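Local coordinates for extracellular haem-binding protein (Streptomyces reticuli, PDB 3FPW) that binds haem and probably degrades it, and as an oligomer interacts with its cognate two-component sensor kinase, at residues R118-S131 / I146-T159. Numbering follows the deposited sequence.
With PO4 (phosphate ion), chain G; PO4 (phosphate ion), chain E; PO4 (phosphate ion), chain D.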
loop_
_atom_site.group_PDB
_atom_site.type_symbol
_atom_site.label_atom_id
_atom_site.label_comp_id
_atom_site.label_asym_id
_atom_site.label_seq_id
_atom_site.Cartn_x
_atom_site.Cartn_y
_atom_site.Cartn_z
ATOM N N ARG A 118 14.855 3.391 -6.813
ATOM C CA ARG A 118 15.248 3.573 -5.423
ATOM C C ARG A 118 16.707 3.958 -5.286
ATOM O O ARG A 118 17.044 4.756 -4.413
ATOM C CB ARG A 118 14.914 2.342 -4.596
ATOM C CG ARG A 118 13.425 2.152 -4.504
ATOM C CD ARG A 118 13.076 0.984 -3.598
ATOM N NE ARG A 118 11.653 1.033 -3.279
ATOM C CZ ARG A 118 11.166 1.049 -2.049
ATOM N NH1 ARG A 118 11.984 0.960 -0.990
ATOM N NH2 ARG A 118 9.854 1.110 -1.882
ATOM N N LYS A 119 17.572 3.375 -6.119
ATOM C CA LYS A 119 18.974 3.783 -6.090
ATOM C C LYS A 119 19.143 5.259 -6.417
ATOM O O LYS A 119 19.928 5.946 -5.770
ATOM C CB LYS A 119 19.832 2.965 -7.060
ATOM C CG LYS A 119 19.954 1.512 -6.641
ATOM C CD LYS A 119 20.873 0.800 -7.602
ATOM C CE LYS A 119 20.803 -0.718 -7.469
ATOM N NZ LYS A 119 21.642 -1.402 -8.523
ATOM N N ALA A 120 18.454 5.723 -7.451
ATOM C CA ALA A 120 18.516 7.133 -7.813
ATOM C C ALA A 120 18.041 8.046 -6.659
ATOM O O ALA A 120 18.669 9.081 -6.363
ATOM C CB ALA A 120 17.688 7.380 -9.090
ATOM N N PHE A 121 16.923 7.684 -6.047
ATOM C CA PHE A 121 16.386 8.443 -4.927
ATOM C C PHE A 121 17.425 8.484 -3.791
ATOM O O PHE A 121 17.612 9.497 -3.122
ATOM C CB PHE A 121 15.111 7.713 -4.445
ATOM C CG PHE A 121 14.434 8.358 -3.258
ATOM C CD1 PHE A 121 14.665 7.903 -1.956
ATOM C CD2 PHE A 121 13.544 9.413 -3.446
ATOM C CE1 PHE A 121 14.031 8.505 -0.857
ATOM C CE2 PHE A 121 12.898 9.993 -2.350
ATOM C CZ PHE A 121 13.154 9.547 -1.069
ATOM N N THR A 122 18.107 7.365 -3.566
ATOM C CA THR A 122 19.023 7.267 -2.437
ATOM C C THR A 122 20.254 8.124 -2.676
ATOM O O THR A 122 20.720 8.856 -1.778
ATOM C CB THR A 122 19.394 5.812 -2.191
ATOM O OG1 THR A 122 18.179 5.098 -1.932
ATOM C CG2 THR A 122 20.318 5.685 -0.995
ATOM N N ALA A 123 20.778 8.052 -3.898
ATOM C CA ALA A 123 21.934 8.859 -4.264
ATOM C C ALA A 123 21.670 10.367 -4.141
ATOM O O ALA A 123 22.534 11.122 -3.649
ATOM C CB ALA A 123 22.379 8.529 -5.679
ATOM N N VAL A 124 20.500 10.826 -4.585
ATOM C CA VAL A 124 20.212 12.255 -4.555
ATOM C C VAL A 124 19.880 12.725 -3.143
ATOM O O VAL A 124 20.105 13.876 -2.803
ATOM C CB VAL A 124 19.112 12.696 -5.559
ATOM C CG1 VAL A 124 17.747 12.325 -5.053
ATOM C CG2 VAL A 124 19.200 14.225 -5.788
ATOM N N SER A 125 19.367 11.819 -2.315
ATOM C CA SER A 125 19.054 12.148 -0.927
ATOM C C SER A 125 20.292 12.450 -0.093
ATOM O O SER A 125 20.255 13.348 0.756
ATOM C CB SER A 125 18.268 11.025 -0.265
ATOM O OG SER A 125 16.951 10.962 -0.785
ATOM N N TRP A 126 21.367 11.697 -0.318
ATOM C CA TRP A 126 22.611 11.892 0.441
ATOM C C TRP A 126 23.730 12.520 -0.382
ATOM O O TRP A 126 24.830 12.753 0.132
ATOM C CB TRP A 126 23.077 10.576 1.108
ATOM C CG TRP A 126 22.303 10.263 2.357
ATOM C CD1 TRP A 126 22.572 10.709 3.627
ATOM C CD2 TRP A 126 21.132 9.446 2.462
ATOM N NE1 TRP A 126 21.639 10.225 4.509
ATOM C CE2 TRP A 126 20.739 9.451 3.820
ATOM C CE3 TRP A 126 20.370 8.721 1.543
ATOM C CZ2 TRP A 126 19.630 8.735 4.283
ATOM C CZ3 TRP A 126 19.255 8.011 2.009
ATOM C CH2 TRP A 126 18.898 8.035 3.364
ATOM N N ASN A 127 23.445 12.844 -1.645
ATOM C CA ASN A 127 24.453 13.421 -2.522
ATOM C C ASN A 127 25.731 12.584 -2.543
ATOM O O ASN A 127 26.853 13.107 -2.403
ATOM C CB ASN A 127 24.754 14.872 -2.148
ATOM C CG ASN A 127 25.585 15.561 -3.188
ATOM O OD1 ASN A 127 25.562 15.184 -4.362
ATOM N ND2 ASN A 127 26.317 16.606 -2.777
ATOM N N ALA A 128 25.560 11.291 -2.754
ATOM C CA ALA A 128 26.691 10.354 -2.714
ATOM C C ALA A 128 26.337 9.138 -3.544
ATOM O O ALA A 128 25.166 8.759 -3.604
ATOM C CB ALA A 128 26.973 9.927 -1.265
ATOM N N PRO A 129 27.339 8.486 -4.142
ATOM C CA PRO A 129 27.102 7.237 -4.878
ATOM C C PRO A 129 26.586 6.160 -3.925
ATOM O O PRO A 129 27.017 6.109 -2.773
ATOM C CB PRO A 129 28.493 6.856 -5.394
ATOM C CG PRO A 129 29.352 8.071 -5.232
ATOM C CD PRO A 129 28.768 8.855 -4.097
ATOM N N THR A 130 25.666 5.307 -4.369
ATOM C CA THR A 130 25.101 4.344 -3.446
ATOM C C THR A 130 26.105 3.262 -3.061
ATOM O O THR A 130 25.974 2.644 -2.004
ATOM C CB THR A 130 23.795 3.683 -3.974
ATOM O OG1 THR A 130 24.004 3.179 -5.293
ATOM C CG2 THR A 130 22.634 4.705 -3.979
ATOM N N SER A 131 27.118 3.057 -3.893
ATOM C CA SER A 131 28.210 2.167 -3.504
ATOM C C SER A 131 28.852 2.649 -2.218
ATOM O O SER A 131 29.178 1.840 -1.351
ATOM C CB SER A 131 29.285 2.093 -4.588
ATOM O OG SER A 131 29.761 3.382 -4.864
ATOM N N ILE A 146 15.075 3.591 6.249
ATOM C CA ILE A 146 14.428 4.807 5.779
ATOM C C ILE A 146 13.643 4.486 4.512
ATOM O O ILE A 146 14.172 3.902 3.560
ATOM C CB ILE A 146 15.466 5.900 5.531
ATOM C CG1 ILE A 146 16.076 6.352 6.857
ATOM C CG2 ILE A 146 14.865 7.095 4.745
ATOM C CD1 ILE A 146 17.311 7.233 6.707
ATOM N N PRO A 147 12.351 4.840 4.501
ATOM C CA PRO A 147 11.473 4.515 3.393
ATOM C C PRO A 147 11.991 5.017 2.055
ATOM O O PRO A 147 12.548 6.122 1.962
ATOM C CB PRO A 147 10.168 5.237 3.767
ATOM C CG PRO A 147 10.160 5.137 5.238
ATOM C CD PRO A 147 11.604 5.434 5.619
ATOM N N GLY A 148 11.816 4.186 1.033
ATOM C CA GLY A 148 12.070 4.588 -0.355
ATOM C C GLY A 148 13.519 4.422 -0.780
ATOM O O GLY A 148 13.870 4.668 -1.935
ATOM N N THR A 149 14.354 3.980 0.153
ATOM C CA THR A 149 15.797 3.846 -0.107
ATOM C C THR A 149 16.268 2.454 -0.558
ATOM O O THR A 149 15.593 1.438 -0.350
ATOM C CB THR A 149 16.630 4.269 1.112
ATOM O OG1 THR A 149 16.375 3.369 2.192
ATOM C CG2 THR A 149 16.249 5.709 1.543
ATOM N N LEU A 150 17.434 2.425 -1.187
ATOM C CA LEU A 150 18.093 1.178 -1.542
ATOM C C LEU A 150 19.580 1.428 -1.514
ATOM O O LEU A 150 20.117 2.113 -2.378
ATOM C CB LEU A 150 17.630 0.697 -2.923
ATOM C CG LEU A 150 18.269 -0.610 -3.368
ATOM C CD1 LEU A 150 18.144 -1.705 -2.327
ATOM C CD2 LEU A 150 17.631 -1.052 -4.711
ATOM N N PHE A 151 20.243 0.885 -0.497
ATOM C CA PHE A 151 21.656 1.144 -0.263
ATOM C C PHE A 151 22.505 0.084 -0.977
ATOM O O PHE A 151 23.112 -0.802 -0.361
ATOM C CB PHE A 151 21.907 1.126 1.237
ATOM C CG PHE A 151 21.500 2.398 1.916
ATOM C CD1 PHE A 151 20.162 2.684 2.169
ATOM C CD2 PHE A 151 22.456 3.342 2.274
ATOM C CE1 PHE A 151 19.781 3.866 2.800
ATOM C CE2 PHE A 151 22.072 4.536 2.899
ATOM C CZ PHE A 151 20.743 4.804 3.156
ATOM N N LEU A 152 22.522 0.166 -2.292
ATOM C CA LEU A 152 23.111 -0.864 -3.126
ATOM C C LEU A 152 23.701 -0.153 -4.334
ATOM O O LEU A 152 23.035 0.694 -4.945
ATOM C CB LEU A 152 22.005 -1.832 -3.554
ATOM C CG LEU A 152 22.378 -2.945 -4.516
ATOM C CD1 LEU A 152 23.367 -3.926 -3.851
ATOM C CD2 LEU A 152 21.108 -3.640 -4.977
ATOM N N ALA A 153 24.970 -0.443 -4.624
ATOM C CA ALA A 153 25.688 0.189 -5.732
ATOM C C ALA A 153 24.850 0.280 -7.010
ATOM O O ALA A 153 24.169 -0.670 -7.397
ATOM C CB ALA A 153 26.986 -0.580 -6.008
ATOM N N GLY A 154 24.912 1.448 -7.643
ATOM C CA GLY A 154 24.259 1.664 -8.906
ATOM C C GLY A 154 23.578 3.015 -9.047
ATOM O O GLY A 154 23.033 3.320 -10.126
ATOM N N GLY A 155 23.555 3.812 -7.975
ATOM C CA GLY A 155 23.004 5.185 -8.074
ATOM C C GLY A 155 24.111 6.214 -7.892
ATOM O O GLY A 155 25.015 6.017 -7.094
ATOM N N THR A 156 24.056 7.299 -8.647
ATOM C CA THR A 156 25.087 8.343 -8.539
ATOM C C THR A 156 24.439 9.726 -8.622
ATOM O O THR A 156 23.514 9.923 -9.396
ATOM C CB THR A 156 26.205 8.156 -9.609
ATOM O OG1 THR A 156 27.348 8.933 -9.232
ATOM C CG2 THR A 156 25.748 8.560 -10.979
ATOM N N PRO A 157 24.940 10.689 -7.830
ATOM C CA PRO A 157 24.307 12.007 -7.849
ATOM C C PRO A 157 24.828 12.937 -8.937
ATOM O O PRO A 157 25.939 12.774 -9.464
ATOM C CB PRO A 157 24.664 12.584 -6.475
ATOM C CG PRO A 157 26.013 11.979 -6.185
ATOM C CD PRO A 157 25.921 10.564 -6.733
ATOM N N VAL A 158 24.007 13.927 -9.242
ATOM C CA VAL A 158 24.376 14.980 -10.169
ATOM C C VAL A 158 24.105 16.269 -9.437
ATOM O O VAL A 158 23.069 16.409 -8.763
ATOM C CB VAL A 158 23.524 14.918 -11.452
ATOM C CG1 VAL A 158 23.730 16.157 -12.298
ATOM C CG2 VAL A 158 23.842 13.627 -12.264
ATOM N N THR A 159 25.034 17.214 -9.534
ATOM C CA THR A 159 24.878 18.450 -8.797
ATOM C C THR A 159 24.775 19.651 -9.706
ATOM O O THR A 159 25.009 19.565 -10.908
ATOM C CB THR A 159 26.072 18.718 -7.847
ATOM O OG1 THR A 159 27.271 18.802 -8.627
ATOM C CG2 THR A 159 26.206 17.604 -6.799
HETATM P P PO4 G . 9.045 1.716 1.257
HETATM O O1 PO4 G . 10.555 1.661 1.375
HETATM O O2 PO4 G . 8.515 0.405 0.719
HETATM O O3 PO4 G . 8.470 1.980 2.631
HETATM O O4 PO4 G . 8.639 2.833 0.321
HETATM P P PO4 E . 9.639 3.129 -5.623
HETATM O O1 PO4 E . 10.385 3.819 -6.742
HETATM O O2 PO4 E . 9.936 1.640 -5.616
HETATM O O3 PO4 E . 10.062 3.720 -4.294
HETATM O O4 PO4 E . 8.154 3.350 -5.832
HETATM P P PO4 D . 20.248 -4.947 -9.227
HETATM O O1 PO4 D . 21.060 -4.625 -10.477
HETATM O O2 PO4 D . 20.839 -6.205 -8.641
HETATM O O3 PO4 D . 20.495 -3.821 -8.276
HETATM O O4 PO4 D . 18.723 -5.124 -9.412
HETATM O O HOH W 1 14.427 -0.787 -1.370
#
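Thr130 OG1 meets segment 146-159 from the position between its own backbone N and carbonyl carbon (chi1 51°), while Thr122 OG1 lies anti to its carbonyl carbon (chi1 -59°) and faces Leu150. The pair illustrates how threonine hydroxyls can fasten an irregular segment to helices. Thr130 OG1 donates to Leu152 O at 2.7 Å, from above the carbonyl plane, and accepts from Gly155 N at 2.8 Å; Thr130 N in turn binds Gly155 O. Thr122 OG1 donates a hydrogen bond to Arg118 O and takes a nearly straight one from Leu150 N at 2.9 Å. Its methyl, CG2, sits over the centre of the Phe151 ring, a CH-pi contact, and Trp126 meets that ring obliquely. Gly155 runs so close to the helix that a CB would clash with Lys119 O. Extended Lys119 carries NZ to Ala153 O, 2.9 Å away, and to a phosphate, probably from the crystallisation liquor. The Arg118 guanidinium, with Gly148 CA over one face, grips two further such phosphates, one shared with Gly148 N; a leucine here would probably leave both anions without their charged partner and the water on Thr149 O without its NH1 donor. Lys119 also forms a salt bridge with Asp179 of helix 176-187. The axes of segments 118-126 and 155-159 cross at -46°; strand 155-160 is outermost within this chain, and a second subunit's strand pairs in parallel with Val158 and Thr159, continuing the sheet.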